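Local atomic coordinates of probable acetyltransferase (Thermus thermophilus, PDB entry 3EXN), a protein that binds acetyl-coenzyme A and, as a member of the GCN5-related N-acetyltransferase (GNAT) family, probably transfers its acetyl group to an acceptor substrate. Residues E72-D78 against L91-R97; G106-E111 against F137-F143; R122-Y128 against T152-R158. The contacts are given in a common frame with arbitrary orientation. Residues are numbered along the deposited sequence.

Contact 1. Residues E72-D78 against L91-R97; sequences EPVGYLD and LSLLLIR. With ACO (acetyl coenzyme *a), chain C.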
# COMPACT_ATOMS: atom_id res chain seq x y z
N GLU A 72 17.52 1.69 2.19
CA GLU A 72 17.03 0.84 1.12
C GLU A 72 15.52 0.91 1.04
O GLU A 72 14.85 0.62 2.03
CB GLU A 72 17.48 -0.60 1.36
CG GLU A 72 17.29 -1.51 0.13
CD GLU A 72 18.21 -1.17 -1.06
OE1 GLU A 72 19.24 -0.47 -0.89
OE2 GLU A 72 17.88 -1.61 -2.19
N PRO A 73 14.98 1.32 -0.13
CA PRO A 73 13.52 1.32 -0.31
C PRO A 73 13.03 -0.09 -0.54
O PRO A 73 13.46 -0.74 -1.53
CB PRO A 73 13.32 2.17 -1.56
CG PRO A 73 14.57 2.10 -2.30
CD PRO A 73 15.69 1.72 -1.37
N VAL A 74 12.13 -0.56 0.32
CA VAL A 74 11.70 -1.95 0.33
C VAL A 74 10.18 -2.11 0.22
O VAL A 74 9.67 -3.21 0.31
CB VAL A 74 12.18 -2.73 1.62
CG1 VAL A 74 13.69 -2.71 1.73
CG2 VAL A 74 11.53 -2.16 2.89
N GLY A 75 9.48 -1.03 -0.06
CA GLY A 75 8.04 -1.15 -0.30
C GLY A 75 7.38 0.20 -0.44
O GLY A 75 8.06 1.25 -0.48
N TYR A 76 6.05 0.17 -0.48
CA TYR A 76 5.23 1.34 -0.77
C TYR A 76 3.87 1.13 -0.12
O TYR A 76 3.35 0.02 -0.16
CB TYR A 76 5.07 1.50 -2.27
CG TYR A 76 4.24 2.69 -2.68
CD1 TYR A 76 4.68 3.98 -2.42
CD2 TYR A 76 3.02 2.51 -3.35
CE1 TYR A 76 3.91 5.11 -2.81
CE2 TYR A 76 2.26 3.62 -3.74
CZ TYR A 76 2.71 4.92 -3.45
OH TYR A 76 1.94 6.01 -3.84
N LEU A 77 3.30 2.17 0.48
CA LEU A 77 1.99 2.12 1.12
C LEU A 77 1.22 3.37 0.69
O LEU A 77 1.75 4.47 0.75
CB LEU A 77 2.12 2.03 2.66
CG LEU A 77 0.85 1.95 3.55
CD1 LEU A 77 1.15 1.24 4.89
CD2 LEU A 77 0.22 3.36 3.78
N ASP A 78 -0.03 3.18 0.24
CA ASP A 78 -0.82 4.32 -0.34
C ASP A 78 -2.20 4.19 0.22
O ASP A 78 -2.83 3.16 0.04
CB ASP A 78 -0.81 4.25 -1.90
CG ASP A 78 -1.28 5.55 -2.59
OD1 ASP A 78 -2.10 6.34 -2.02
OD2 ASP A 78 -0.84 5.79 -3.74
N LEU A 91 -7.01 1.85 2.44
CA LEU A 91 -5.70 1.47 1.93
C LEU A 91 -5.94 0.91 0.51
O LEU A 91 -6.65 -0.09 0.32
CB LEU A 91 -5.04 0.41 2.87
CG LEU A 91 -3.66 -0.16 2.47
CD1 LEU A 91 -2.63 0.86 2.71
CD2 LEU A 91 -3.39 -1.44 3.34
N SER A 92 -5.32 1.55 -0.50
CA SER A 92 -5.41 1.11 -1.92
C SER A 92 -4.25 0.27 -2.40
O SER A 92 -4.40 -0.48 -3.35
CB SER A 92 -5.58 2.34 -2.86
OG SER A 92 -4.43 3.17 -2.87
N LEU A 93 -3.10 0.38 -1.74
CA LEU A 93 -1.94 -0.43 -2.09
C LEU A 93 -0.96 -0.55 -0.91
O LEU A 93 -0.52 0.46 -0.33
CB LEU A 93 -1.22 0.16 -3.32
CG LEU A 93 -0.08 -0.65 -3.91
CD1 LEU A 93 -0.54 -2.07 -4.26
CD2 LEU A 93 0.47 0.10 -5.12
N LEU A 94 -0.63 -1.81 -0.58
CA LEU A 94 0.50 -2.13 0.28
C LEU A 94 1.38 -3.16 -0.48
O LEU A 94 0.94 -4.23 -0.84
CB LEU A 94 0.02 -2.73 1.61
CG LEU A 94 1.09 -3.24 2.58
CD1 LEU A 94 2.21 -2.20 2.98
CD2 LEU A 94 0.43 -3.80 3.86
N LEU A 95 2.60 -2.77 -0.77
CA LEU A 95 3.50 -3.59 -1.53
C LEU A 95 4.85 -3.72 -0.78
O LEU A 95 5.45 -2.72 -0.43
CB LEU A 95 3.68 -2.99 -2.93
CG LEU A 95 4.72 -3.68 -3.85
CD1 LEU A 95 4.43 -5.17 -3.95
CD2 LEU A 95 4.68 -3.04 -5.26
N ILE A 96 5.30 -4.94 -0.54
CA ILE A 96 6.67 -5.19 -0.07
C ILE A 96 7.44 -5.76 -1.25
O ILE A 96 6.98 -6.69 -1.95
CB ILE A 96 6.69 -6.18 1.14
CG1 ILE A 96 5.83 -5.69 2.31
CG2 ILE A 96 8.14 -6.51 1.58
CD1 ILE A 96 6.31 -4.33 2.89
N ARG A 97 8.62 -5.18 -1.50
CA ARG A 97 9.49 -5.59 -2.58
C ARG A 97 9.73 -7.10 -2.47
O ARG A 97 9.93 -7.64 -1.37
CB ARG A 97 10.82 -4.84 -2.47
CG ARG A 97 11.44 -4.40 -3.74
CD ARG A 97 12.69 -3.58 -3.46
NE ARG A 97 13.84 -4.42 -3.08
CZ ARG A 97 15.03 -3.94 -2.72
NH1 ARG A 97 15.25 -2.63 -2.67
NH2 ARG A 97 16.03 -4.79 -2.45
O5B ACO C . 2.91 -11.56 6.98
P1A ACO C . 4.16 -10.58 6.52
O1A ACO C . 5.42 -11.44 6.46
O2A ACO C . 4.02 -9.27 7.27
O3A ACO C . 3.69 -10.29 4.99
P2A ACO C . 4.56 -9.49 3.92
O4A ACO C . 4.94 -10.53 2.86
O5A ACO C . 5.72 -8.76 4.56
O6A ACO C . 3.38 -8.47 3.38
CBP ACO C . 1.95 -8.35 1.37
CCP ACO C . 2.15 -8.91 2.79
CDP ACO C . 1.83 -6.84 1.54
CEP ACO C . 0.66 -8.86 0.73
CAP ACO C . 3.16 -8.71 0.48
OAP ACO C . 3.28 -10.15 0.32
C9P ACO C . 3.08 -8.14 -0.92
O9P ACO C . 3.57 -7.05 -1.21
N8P ACO C . 2.48 -8.89 -1.84
C7P ACO C . 2.40 -8.52 -3.27
C6P ACO C . 1.62 -7.23 -3.53
C5P ACO C . 0.20 -7.32 -2.98
O5P ACO C . -0.50 -8.34 -3.14
N4P ACO C . -0.22 -6.23 -2.32
C3P ACO C . -1.55 -6.16 -1.76
C2P ACO C . -2.54 -5.56 -2.74
S1P ACO C . -4.19 -5.41 -2.05
C ACO C . -3.89 -4.00 -1.15
O ACO C . -2.79 -3.52 -1.17
CH3 ACO C . -5.00 -3.36 -0.34
O HOH W 1 19.16 -3.86 -2.69
O HOH W 2 -4.69 5.56 -1.74
O HOH W 3 -2.59 3.63 -5.04
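Two neighbouring antiparallel strands of the GNAT sheet, 72-81 and 89-96, form a buried beta hairpin near the middle of the chain, and this contact is their pairing. Y76 and L95 form a hydrogen-bonded pair, with Y76 N to L95 O and L95 N to Y76 O both 3.0 Å. At D78 the ladder is interrupted by a classic beta bulge: S92 and L93 both face D78, whose O accepts from S92 N at 3.0 Å and, weakly, from L93 N at 3.3 Å.

L77 meets L91 and L94 on one face, beneath helix 105-115, whereas Y76 packs against L93 on the other, L93 CD2 lying 3.9 Å from Y76 CD2 at the ring edge. In non-hydrogen-bonded pairs with L77 and G75, L94 and I96 alternate with L93 and L95, which bond to 72-78, and turn their N and O to the opposite edge of strand 89-96. There L94 N donates to the acetyl O of ACO at 2.8 Å, L94 O accepts from N4P at 2.7 Å, and I96 N donates to O9P at 2.8 Å, so the pantetheine arm runs along the strand edge, as in other GNAT enzymes. At the far end R97 NH1 forms a salt bridge with E72 OE2 at 2.9 Å, and water 1 links the same OE2 to R97 NH2.

Contact 2. Residues G106-E111 against F137-F143; sequences GRQALE and FFQAQGF. With ACO (acetyl coenzyme *a), chain C.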
# COMPACT_ATOMS: atom_id res chain seq x y z
N GLY A 106 5.17 -6.38 6.01
CA GLY A 106 3.80 -5.96 5.63
C GLY A 106 3.02 -5.66 6.89
O GLY A 106 2.39 -4.58 7.00
N ARG A 107 3.11 -6.56 7.86
CA ARG A 107 2.40 -6.34 9.13
C ARG A 107 2.94 -5.10 9.88
O ARG A 107 2.18 -4.30 10.40
CB ARG A 107 2.49 -7.58 10.06
CG ARG A 107 1.85 -7.28 11.41
CD ARG A 107 1.75 -8.49 12.36
NE ARG A 107 1.33 -8.06 13.70
CZ ARG A 107 0.09 -7.72 14.07
NH1 ARG A 107 -0.94 -7.74 13.21
NH2 ARG A 107 -0.15 -7.34 15.33
N GLN A 108 4.24 -4.94 9.89
CA GLN A 108 4.85 -3.81 10.60
C GLN A 108 4.38 -2.48 9.97
O GLN A 108 4.07 -1.52 10.71
CB GLN A 108 6.38 -3.89 10.58
CG GLN A 108 7.02 -2.86 11.54
CD GLN A 108 8.53 -2.82 11.50
OE1 GLN A 108 9.22 -3.80 11.14
NE2 GLN A 108 9.05 -1.68 11.85
N ALA A 109 4.34 -2.44 8.62
CA ALA A 109 3.99 -1.20 7.88
C ALA A 109 2.53 -0.83 8.20
O ALA A 109 2.19 0.34 8.44
CB ALA A 109 4.19 -1.38 6.37
N LEU A 110 1.68 -1.85 8.23
CA LEU A 110 0.27 -1.64 8.50
C LEU A 110 0.04 -1.14 9.93
O LEU A 110 -0.79 -0.20 10.16
CB LEU A 110 -0.47 -2.95 8.29
CG LEU A 110 -1.96 -2.93 8.11
CD1 LEU A 110 -2.36 -1.93 7.01
CD2 LEU A 110 -2.37 -4.38 7.76
N GLU A 111 0.77 -1.72 10.88
CA GLU A 111 0.57 -1.35 12.28
C GLU A 111 1.15 0.06 12.52
O GLU A 111 0.55 0.85 13.25
CB GLU A 111 1.10 -2.43 13.25
CG GLU A 111 0.34 -3.84 13.16
CD GLU A 111 -1.23 -3.75 12.93
OE1 GLU A 111 -1.88 -2.83 13.47
OE2 GLU A 111 -1.82 -4.61 12.22
N PHE A 137 -3.74 -12.50 3.78
CA PHE A 137 -2.95 -11.58 4.62
C PHE A 137 -3.82 -10.61 5.40
O PHE A 137 -3.67 -10.46 6.63
CB PHE A 137 -1.96 -10.79 3.77
CG PHE A 137 -1.28 -9.67 4.52
CD1 PHE A 137 -0.20 -9.91 5.36
CD2 PHE A 137 -1.73 -8.37 4.37
CE1 PHE A 137 0.42 -8.86 6.04
CE2 PHE A 137 -1.13 -7.32 5.05
CZ PHE A 137 -0.04 -7.58 5.90
N PHE A 138 -4.70 -9.91 4.69
CA PHE A 138 -5.57 -8.92 5.34
C PHE A 138 -6.49 -9.53 6.37
O PHE A 138 -6.70 -8.93 7.43
CB PHE A 138 -6.32 -8.02 4.30
CG PHE A 138 -5.42 -6.98 3.65
CD1 PHE A 138 -4.99 -5.85 4.35
CD2 PHE A 138 -4.98 -7.15 2.33
CE1 PHE A 138 -4.11 -4.93 3.75
CE2 PHE A 138 -4.11 -6.24 1.74
CZ PHE A 138 -3.67 -5.14 2.45
N GLN A 139 -7.05 -10.71 6.07
CA GLN A 139 -7.92 -11.39 7.07
C GLN A 139 -7.13 -11.72 8.36
O GLN A 139 -7.64 -11.54 9.50
CB GLN A 139 -8.56 -12.64 6.47
CG GLN A 139 -9.57 -12.39 5.31
CD GLN A 139 -11.02 -12.52 5.79
OE1 GLN A 139 -11.35 -12.17 6.95
NE2 GLN A 139 -11.88 -13.04 4.93
N ALA A 140 -5.90 -12.17 8.18
CA ALA A 140 -5.03 -12.53 9.31
C ALA A 140 -4.75 -11.35 10.19
O ALA A 140 -4.61 -11.50 11.40
CB ALA A 140 -3.70 -13.16 8.82
N GLN A 141 -4.75 -10.15 9.60
CA GLN A 141 -4.50 -8.91 10.37
C GLN A 141 -5.78 -8.30 10.93
O GLN A 141 -5.75 -7.21 11.50
CB GLN A 141 -3.83 -7.87 9.49
CG GLN A 141 -2.62 -8.36 8.81
CD GLN A 141 -1.63 -9.00 9.78
OE1 GLN A 141 -1.30 -8.42 10.80
NE2 GLN A 141 -1.14 -10.20 9.44
N GLY A 142 -6.91 -8.99 10.75
CA GLY A 142 -8.14 -8.56 11.38
C GLY A 142 -9.12 -7.82 10.48
O GLY A 142 -10.13 -7.30 10.98
N PHE A 143 -8.84 -7.78 9.18
CA PHE A 143 -9.76 -7.18 8.16
C PHE A 143 -10.82 -8.21 7.74
O PHE A 143 -10.49 -9.25 7.19
CB PHE A 143 -9.02 -6.70 6.92
CG PHE A 143 -8.16 -5.48 7.16
CD1 PHE A 143 -8.54 -4.25 6.68
CD2 PHE A 143 -6.97 -5.59 7.89
CE1 PHE A 143 -7.77 -3.14 6.89
CE2 PHE A 143 -6.17 -4.46 8.12
CZ PHE A 143 -6.57 -3.24 7.62
O5B ACO C . 2.91 -11.56 6.98
P1A ACO C . 4.16 -10.58 6.52
O1A ACO C . 5.42 -11.44 6.46
O2A ACO C . 4.02 -9.27 7.27
O3A ACO C . 3.69 -10.29 4.99
P2A ACO C . 4.56 -9.49 3.92
O4A ACO C . 4.94 -10.53 2.86
O5A ACO C . 5.72 -8.76 4.56
O6A ACO C . 3.38 -8.47 3.38
CBP ACO C . 1.95 -8.35 1.37
CCP ACO C . 2.15 -8.91 2.79
CDP ACO C . 1.83 -6.84 1.54
CEP ACO C . 0.66 -8.86 0.73
CAP ACO C . 3.16 -8.71 0.48
OAP ACO C . 3.28 -10.15 0.32
C9P ACO C . 3.08 -8.14 -0.92
O9P ACO C . 3.57 -7.05 -1.21
N8P ACO C . 2.48 -8.89 -1.84
C7P ACO C . 2.40 -8.52 -3.27
C6P ACO C . 1.62 -7.23 -3.53
C5P ACO C . 0.20 -7.32 -2.98
O5P ACO C . -0.50 -8.34 -3.14
N4P ACO C . -0.22 -6.23 -2.32
C3P ACO C . -1.55 -6.16 -1.76
C2P ACO C . -2.54 -5.56 -2.74
S1P ACO C . -4.19 -5.41 -2.05
C ACO C . -3.89 -4.00 -1.15
O ACO C . -2.79 -3.52 -1.17
CH3 ACO C . -5.00 -3.36 -0.34
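A very short hydrogen bond, 2.5 Å from R107 NH1 to Q141 OE1, ties helix 105-115, which follows the pyrophosphate-binding loop of this GNAT fold, to Q141, just past the end of helix 132-140. L110 points toward the second segment and its CD2 touches F137 CE2 at 4.2 Å, F138 CE1 at 4.4 Å and F143 CE2 at 3.8 Å.

Helix 132-140 ends in a Schellman motif at G142, whose positive phi turns the chain back so that F143 N reaches F138 O at 3.0 Å and the F143 ring comes in beside L110. E111 OE2 forms a salt bridge with R158 of strand 153-159, and lies 3.4 Å from R107 NH1, an ion pair without a directed N-H.

The N-terminal turn of helix 105-115 receives the pyrophosphate: G106 N donates to ACO O5A at 2.8 Å and R107 N to O2A at 2.9 Å. Any side chain at G106 would clash with ACO O6A. F137 serves both partners, with its CZ 3.7 Å from G106 C and one ring face lying against the pantetheine, where F137 CD1 is 3.6 Å from ACO CCP.

Contact 3. Residues R122-Y128 against T152-R158; sequences RLYAVVY and TLTWYVR. With ACO (acetyl coenzyme *a), chain C.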
# COMPACT_ATOMS: atom_id res chain seq x y z
N ARG A 122 -12.81 3.80 10.81
CA ARG A 122 -12.56 2.46 10.25
C ARG A 122 -11.52 2.56 9.17
O ARG A 122 -11.47 3.57 8.47
CB ARG A 122 -13.78 1.85 9.54
CG ARG A 122 -15.11 2.03 10.23
CD ARG A 122 -16.27 1.82 9.29
NE ARG A 122 -17.43 2.55 9.75
CZ ARG A 122 -18.16 2.23 10.82
NH1 ARG A 122 -17.86 1.17 11.57
NH2 ARG A 122 -19.21 2.98 11.15
N LEU A 123 -10.77 1.47 8.98
CA LEU A 123 -9.74 1.36 7.91
C LEU A 123 -10.16 0.27 6.95
O LEU A 123 -10.22 -0.90 7.32
CB LEU A 123 -8.38 1.06 8.54
CG LEU A 123 -7.21 0.92 7.56
CD1 LEU A 123 -7.07 2.16 6.70
CD2 LEU A 123 -5.89 0.64 8.32
N TYR A 124 -10.43 0.65 5.70
CA TYR A 124 -10.81 -0.31 4.67
C TYR A 124 -9.54 -0.67 3.92
O TYR A 124 -8.60 0.10 3.98
CB TYR A 124 -11.79 0.32 3.69
CG TYR A 124 -13.24 0.48 4.24
CD1 TYR A 124 -14.23 -0.46 3.95
CD2 TYR A 124 -13.59 1.59 5.03
CE1 TYR A 124 -15.57 -0.30 4.44
CE2 TYR A 124 -14.90 1.73 5.53
CZ TYR A 124 -15.88 0.78 5.23
OH TYR A 124 -17.19 0.93 5.70
N ALA A 125 -9.59 -1.80 3.23
CA ALA A 125 -8.54 -2.28 2.28
C ALA A 125 -9.28 -2.83 1.06
O ALA A 125 -10.27 -3.56 1.21
CB ALA A 125 -7.73 -3.36 2.95
N VAL A 126 -8.82 -2.45 -0.16
CA VAL A 126 -9.43 -2.90 -1.42
C VAL A 126 -8.41 -3.75 -2.18
O VAL A 126 -7.28 -3.31 -2.37
CB VAL A 126 -9.96 -1.78 -2.30
CG1 VAL A 126 -8.89 -0.68 -2.56
CG2 VAL A 126 -10.57 -2.38 -3.61
N VAL A 127 -8.80 -4.99 -2.50
CA VAL A 127 -7.91 -5.94 -3.15
C VAL A 127 -8.31 -6.06 -4.62
O VAL A 127 -9.49 -6.20 -4.92
CB VAL A 127 -7.95 -7.32 -2.50
CG1 VAL A 127 -7.01 -8.28 -3.27
CG2 VAL A 127 -7.60 -7.22 -1.00
N TYR A 128 -7.31 -6.00 -5.53
CA TYR A 128 -7.56 -5.95 -6.96
C TYR A 128 -7.27 -7.30 -7.57
O TYR A 128 -6.20 -7.89 -7.32
CB TYR A 128 -6.66 -4.89 -7.61
CG TYR A 128 -7.04 -3.48 -7.17
CD1 TYR A 128 -8.00 -2.76 -7.85
CD2 TYR A 128 -6.45 -2.88 -6.05
CE1 TYR A 128 -8.38 -1.47 -7.46
CE2 TYR A 128 -6.82 -1.57 -5.64
CZ TYR A 128 -7.78 -0.88 -6.37
OH TYR A 128 -8.18 0.40 -6.03
N THR A 152 -13.40 -7.41 -10.59
CA THR A 152 -11.99 -7.04 -10.41
C THR A 152 -11.59 -6.63 -8.96
O THR A 152 -10.40 -6.61 -8.64
CB THR A 152 -11.64 -5.89 -11.40
OG1 THR A 152 -12.33 -4.69 -11.01
CG2 THR A 152 -12.07 -6.26 -12.84
N LEU A 153 -12.57 -6.33 -8.11
CA LEU A 153 -12.35 -5.71 -6.78
C LEU A 153 -13.00 -6.46 -5.61
O LEU A 153 -14.08 -7.01 -5.78
CB LEU A 153 -12.96 -4.29 -6.76
CG LEU A 153 -12.32 -3.14 -7.50
CD1 LEU A 153 -13.04 -1.84 -7.18
CD2 LEU A 153 -10.87 -3.04 -7.06
N THR A 154 -12.35 -6.46 -4.44
CA THR A 154 -12.95 -6.99 -3.19
C THR A 154 -12.64 -6.08 -2.02
O THR A 154 -11.50 -5.67 -1.87
CB THR A 154 -12.46 -8.41 -2.80
OG1 THR A 154 -12.54 -9.26 -3.93
CG2 THR A 154 -13.32 -8.99 -1.64
N TRP A 155 -13.65 -5.79 -1.19
CA TRP A 155 -13.51 -4.86 -0.07
C TRP A 155 -13.50 -5.58 1.29
O TRP A 155 -14.28 -6.50 1.52
CB TRP A 155 -14.65 -3.85 -0.09
CG TRP A 155 -14.52 -2.86 -1.20
CD1 TRP A 155 -14.91 -3.02 -2.50
CD2 TRP A 155 -13.91 -1.59 -1.12
NE1 TRP A 155 -14.59 -1.91 -3.23
CE2 TRP A 155 -13.98 -1.01 -2.41
CE3 TRP A 155 -13.31 -0.86 -0.08
CZ2 TRP A 155 -13.47 0.24 -2.68
CZ3 TRP A 155 -12.82 0.39 -0.35
CH2 TRP A 155 -12.90 0.93 -1.65
N TYR A 156 -12.62 -5.08 2.17
CA TYR A 156 -12.43 -5.54 3.56
C TYR A 156 -12.34 -4.34 4.51
O TYR A 156 -11.98 -3.24 4.09
CB TYR A 156 -11.12 -6.33 3.65
CG TYR A 156 -11.10 -7.56 2.81
CD1 TYR A 156 -11.42 -8.81 3.35
CD2 TYR A 156 -10.72 -7.50 1.46
CE1 TYR A 156 -11.41 -9.97 2.56
CE2 TYR A 156 -10.72 -8.65 0.66
CZ TYR A 156 -11.08 -9.89 1.23
OH TYR A 156 -11.05 -11.04 0.46
N VAL A 157 -12.58 -4.56 5.82
CA VAL A 157 -12.55 -3.47 6.81
C VAL A 157 -12.08 -3.93 8.19
O VAL A 157 -12.36 -5.07 8.63
CB VAL A 157 -13.94 -2.78 6.97
CG1 VAL A 157 -14.98 -3.72 7.63
CG2 VAL A 157 -13.78 -1.44 7.71
N ARG A 158 -11.39 -3.02 8.89
CA ARG A 158 -10.99 -3.23 10.30
C ARG A 158 -11.27 -2.00 11.15
O ARG A 158 -10.78 -0.91 10.86
CB ARG A 158 -9.50 -3.55 10.39
CG ARG A 158 -9.04 -3.94 11.81
CD ARG A 158 -7.61 -4.39 11.82
NE ARG A 158 -6.69 -3.27 11.74
CZ ARG A 158 -5.36 -3.37 11.69
NH1 ARG A 158 -4.75 -4.57 11.73
NH2 ARG A 158 -4.62 -2.26 11.61
O5B ACO C . 2.91 -11.56 6.98
P1A ACO C . 4.16 -10.58 6.52
O1A ACO C . 5.42 -11.44 6.46
O2A ACO C . 4.02 -9.27 7.27
O3A ACO C . 3.69 -10.29 4.99
P2A ACO C . 4.56 -9.49 3.92
O4A ACO C . 4.94 -10.53 2.86
O5A ACO C . 5.72 -8.76 4.56
O6A ACO C . 3.38 -8.47 3.38
CBP ACO C . 1.95 -8.35 1.37
CCP ACO C . 2.15 -8.91 2.79
CDP ACO C . 1.83 -6.84 1.54
CEP ACO C . 0.66 -8.86 0.73
CAP ACO C . 3.16 -8.71 0.48
OAP ACO C . 3.28 -10.15 0.32
C9P ACO C . 3.08 -8.14 -0.92
O9P ACO C . 3.57 -7.05 -1.21
N8P ACO C . 2.48 -8.89 -1.84
C7P ACO C . 2.40 -8.52 -3.27
C6P ACO C . 1.62 -7.23 -3.53
C5P ACO C . 0.20 -7.32 -2.98
O5P ACO C . -0.50 -8.34 -3.14
N4P ACO C . -0.22 -6.23 -2.32
C3P ACO C . -1.55 -6.16 -1.76
C2P ACO C . -2.54 -5.56 -2.74
S1P ACO C . -4.19 -5.41 -2.05
C ACO C . -3.89 -4.00 -1.15
O ACO C . -2.79 -3.52 -1.17
CH3 ACO C . -5.00 -3.36 -0.34
O HOH W 4 -10.17 -8.90 -5.63
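T152 leads into strand 153-158, which runs antiparallel to strand 122-128 (156° between the segment axes) in the C-terminal half of the GNAT sheet; T152 O receives a CA-H...O contact from Y128 CA at 3.4 Å. L153 then packs on V126, with L153 CD2 3.5 Å from V126 CG2. T154 and V127 form a hydrogen-bonded pair, T154 N to V127 O and V127 N to T154 O both at 2.9 Å, and water 4 bridges V127 O to T154 OG1. W155 returns to the face of L153 and lays its six-membered ring over V126, the CB of V126 standing 3.8 Å from the ring centroid in a CH-pi contact. Y156 pairs with A125, its N 3.0 Å from A125 O and its O 2.9 Å from A125 N, while its ring lies on the face of A125 and V127, with Y156 CE2 3.8 Å from V127 CG2. V157 sits over the ring of Y124, with V157 CG2 3.7 Å from its centroid. R158 completes the ladder with L123, R158 N to L123 O at 2.9 Å.

On the other edge of strand 122-128, parallel bonding to strand 89-96 reaches V126 with L91; beyond, the two splay around the acetyl-pantetheine, the characteristic GNAT feature, V126 O lying 3.1 Å from ACO CH3. Strand 153-159 is flanked by strand 144-148; helix 132-140 packs over A125, V127 and Y156.

How the contacts relate
The three contacts lie in one mixed sheet and the helices packed on it, with centres 12 to 16 Å apart. Contact 1 closes before the others open along the chain, whereas contacts 2 and 3 alternate in their segments and so interlock. Strands 89-96 and 122-128 are parallel neighbours, bringing contacts 1 and 3 side by side through L91 N to Y124 O at 2.8 Å. Contact 2 packs on contact 1, L91 CD2 touching F138 CE1 at 3.6 Å, and meets contact 3 through R158, whose NH1 lies 2.8 Å from Q141 O. All three touch the acetyl-CoA: its pantetheine and acetyl group follow the strands, its pyrophosphate the start of helix 105-115.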